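Local coordinates for protein fiber (Bovine adenovirus 4, PDB 4UE0) that probably mediates attachment of the virion to host cells through its trimeric head domain, the part described here, at residues A[7-11]-A[23-29]. Numbering follows the deposited sequence. Where two conformers were deposited one is given.
Sequences TRQGS and LGWQIIP
Strands 8-11 and 23-29 run antiparallel (176°, axes 4.6 Å apart). Arg-8/Ile-27 and Gly-10/Trp-25 are hydrogen-bonded pairs: Arg-8 N to Ile-27 O 3.1 Å, Ile-27 N to Arg-8 O 2.8 Å, Gly-10 N to Trp-25 O 3.0 Å, Trp-25 N to Gly-10 O 2.9 Å. Between and beyond them, Gln-9/Gln-26 and Ser-11/Gly-24 are non-hydrogen-bonded pairs, with CA atoms 4.2 and 4.3 Å apart. Trp-25 (chi1 p, chi2 -93°) lays its indole across Gly-10, whose CA makes a CH-pi contact 3.8 Å from the five-membered-ring centroid; a CB there would clash with NE1. A water bridges Trp-25 NE1 (2.8 Å) and Ser-11 O (2.9 Å). On the same face Ile-27 (mt) sets CD1 3.7 Å from Arg-8 CZ, over the guanidinium (Arg-8 chi1 m, chi2 t, chi3 -120°); Leu-60 and Ile-63 also cover Trp-25. The other face carries Gln-9 (chi1 p), its CB 4.1 Å from Gln-26 CG, and Ser-11 (chi1 m), whose OG hydrogen-bonds Arg-33 of a second subunit. Strand 34-40 continues the sheet beyond 23-29, leaving 8-16 at its edge within the chain; this is the open end of hairpin 8-16/19-29, in the antiparallel beta-sandwich head of a trimeric adenovirus fibre.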
loop_
_atom_site.group_PDB
_atom_site.type_symbol
_atom_site.label_atom_id
_atom_site.label_comp_id
_atom_site.label_asym_id
_atom_site.label_seq_id
_atom_site.Cartn_x
_atom_site.Cartn_y
_atom_site.Cartn_z
ATOM N N THR A 7 1.860 20.851 5.941
ATOM C CA THR A 7 2.079 19.825 4.845
ATOM C C THR A 7 1.774 20.411 3.476
ATOM O O THR A 7 0.870 21.253 3.300
ATOM C CB THR A 7 1.294 18.471 5.012
ATOM O OG1 THR A 7 -0.037 18.568 4.490
ATOM C CG2 THR A 7 1.237 18.015 6.472
ATOM N N ARG A 8 2.561 19.946 2.516
ATOM C CA ARG A 8 2.499 20.395 1.145
ATOM C C ARG A 8 2.145 19.192 0.307
ATOM O O ARG A 8 2.657 18.108 0.576
ATOM C CB ARG A 8 3.876 20.886 0.703
ATOM C CG ARG A 8 4.587 21.738 1.733
ATOM C CD ARG A 8 5.783 22.399 1.083
ATOM N NE ARG A 8 7.038 22.040 1.728
ATOM C CZ ARG A 8 8.212 21.972 1.104
ATOM N NH1 ARG A 8 8.307 22.237 -0.207
ATOM N NH2 ARG A 8 9.301 21.620 1.794
ATOM N N GLN A 9 1.313 19.377 -0.722
ATOM C CA GLN A 9 0.971 18.253 -1.594
ATOM C C GLN A 9 0.590 18.699 -2.999
ATOM O O GLN A 9 0.304 19.890 -3.231
ATOM C CB GLN A 9 -0.163 17.434 -0.986
ATOM C CG GLN A 9 -1.389 18.243 -0.600
ATOM C CD GLN A 9 -2.381 17.438 0.224
ATOM O OE1 GLN A 9 -2.333 16.202 0.266
ATOM N NE2 GLN A 9 -3.297 18.142 0.886
ATOM N N GLY A 10 0.568 17.749 -3.934
ATOM C CA GLY A 10 0.194 18.065 -5.313
ATOM C C GLY A 10 0.015 16.829 -6.151
ATOM O O GLY A 10 0.147 15.710 -5.667
ATOM N N SER A 11 -0.290 17.071 -7.416
ATOM C CA SER A 11 -0.515 16.030 -8.387
ATOM C C SER A 11 0.129 16.368 -9.717
ATOM O O SER A 11 0.360 17.544 -10.039
ATOM C CB SER A 11 -2.012 15.819 -8.631
ATOM O OG SER A 11 -2.641 15.328 -7.483
ATOM N N LEU A 23 0.229 10.796 -10.728
ATOM C CA LEU A 23 1.069 10.833 -9.529
ATOM C C LEU A 23 0.594 11.871 -8.541
ATOM O O LEU A 23 0.137 12.945 -8.933
ATOM C CB LEU A 23 2.505 11.141 -9.909
ATOM C CG LEU A 23 3.162 10.180 -10.896
ATOM C CD1 LEU A 23 4.477 10.761 -11.424
ATOM C CD2 LEU A 23 3.396 8.856 -10.208
ATOM N N GLY A 24 0.710 11.525 -7.274
ATOM C CA GLY A 24 0.474 12.447 -6.180
ATOM C C GLY A 24 1.694 12.466 -5.312
ATOM O O GLY A 24 2.426 11.473 -5.210
ATOM N N TRP A 25 1.943 13.589 -4.679
ATOM C CA TRP A 25 3.065 13.708 -3.763
ATOM C C TRP A 25 2.658 14.509 -2.547
ATOM O O TRP A 25 1.717 15.335 -2.606
ATOM C CB TRP A 25 4.279 14.342 -4.462
ATOM C CG TRP A 25 4.022 15.734 -4.978
ATOM C CD1 TRP A 25 3.595 16.096 -6.246
ATOM C CD2 TRP A 25 4.147 16.949 -4.239
ATOM N NE1 TRP A 25 3.454 17.460 -6.314
ATOM C CE2 TRP A 25 3.783 18.005 -5.099
ATOM C CE3 TRP A 25 4.530 17.250 -2.929
ATOM C CZ2 TRP A 25 3.795 19.357 -4.683
ATOM C CZ3 TRP A 25 4.539 18.593 -2.511
ATOM C CH2 TRP A 25 4.181 19.625 -3.388
ATOM N N GLN A 26 3.342 14.232 -1.432
ATOM C CA GLN A 26 3.127 14.979 -0.183
ATOM C C GLN A 26 4.442 15.090 0.575
ATOM O O GLN A 26 5.291 14.183 0.541
ATOM C CB GLN A 26 2.081 14.331 0.758
ATOM C CG GLN A 26 0.873 13.661 0.121
ATOM C CD GLN A 26 0.258 12.598 1.032
ATOM O OE1 GLN A 26 -0.178 11.531 0.576
ATOM N NE2 GLN A 26 0.240 12.879 2.333
ATOM N N ILE A 27 4.608 16.221 1.251
ATOM C CA ILE A 27 5.683 16.420 2.218
ATOM C C ILE A 27 4.982 16.689 3.548
ATOM O O ILE A 27 4.196 17.627 3.664
ATOM C CB ILE A 27 6.620 17.579 1.853
ATOM C CG1 ILE A 27 7.214 17.326 0.480
ATOM C CG2 ILE A 27 7.709 17.725 2.923
ATOM C CD1 ILE A 27 8.090 18.458 -0.033
ATOM N N ILE A 28 5.278 15.852 4.527
ATOM C CA ILE A 28 4.713 15.994 5.848
ATOM C C ILE A 28 5.846 16.343 6.813
ATOM O O ILE A 28 6.609 15.484 7.190
ATOM C CB ILE A 28 3.977 14.711 6.270
ATOM C CG1 ILE A 28 2.891 14.353 5.243
ATOM C CG2 ILE A 28 3.377 14.890 7.654
ATOM C CD1 ILE A 28 2.377 12.943 5.355
ATOM N N PRO A 29 5.983 17.634 7.160
ATOM C CA PRO A 29 7.053 18.049 8.054
ATOM C C PRO A 29 6.656 17.889 9.510
ATOM O O PRO A 29 5.472 18.031 9.853
ATOM C CB PRO A 29 7.258 19.524 7.693
ATOM C CG PRO A 29 5.946 19.976 7.147
ATOM C CD PRO A 29 5.150 18.769 6.724
HETATM O O HOH W 1 2.634 18.760 -8.610
#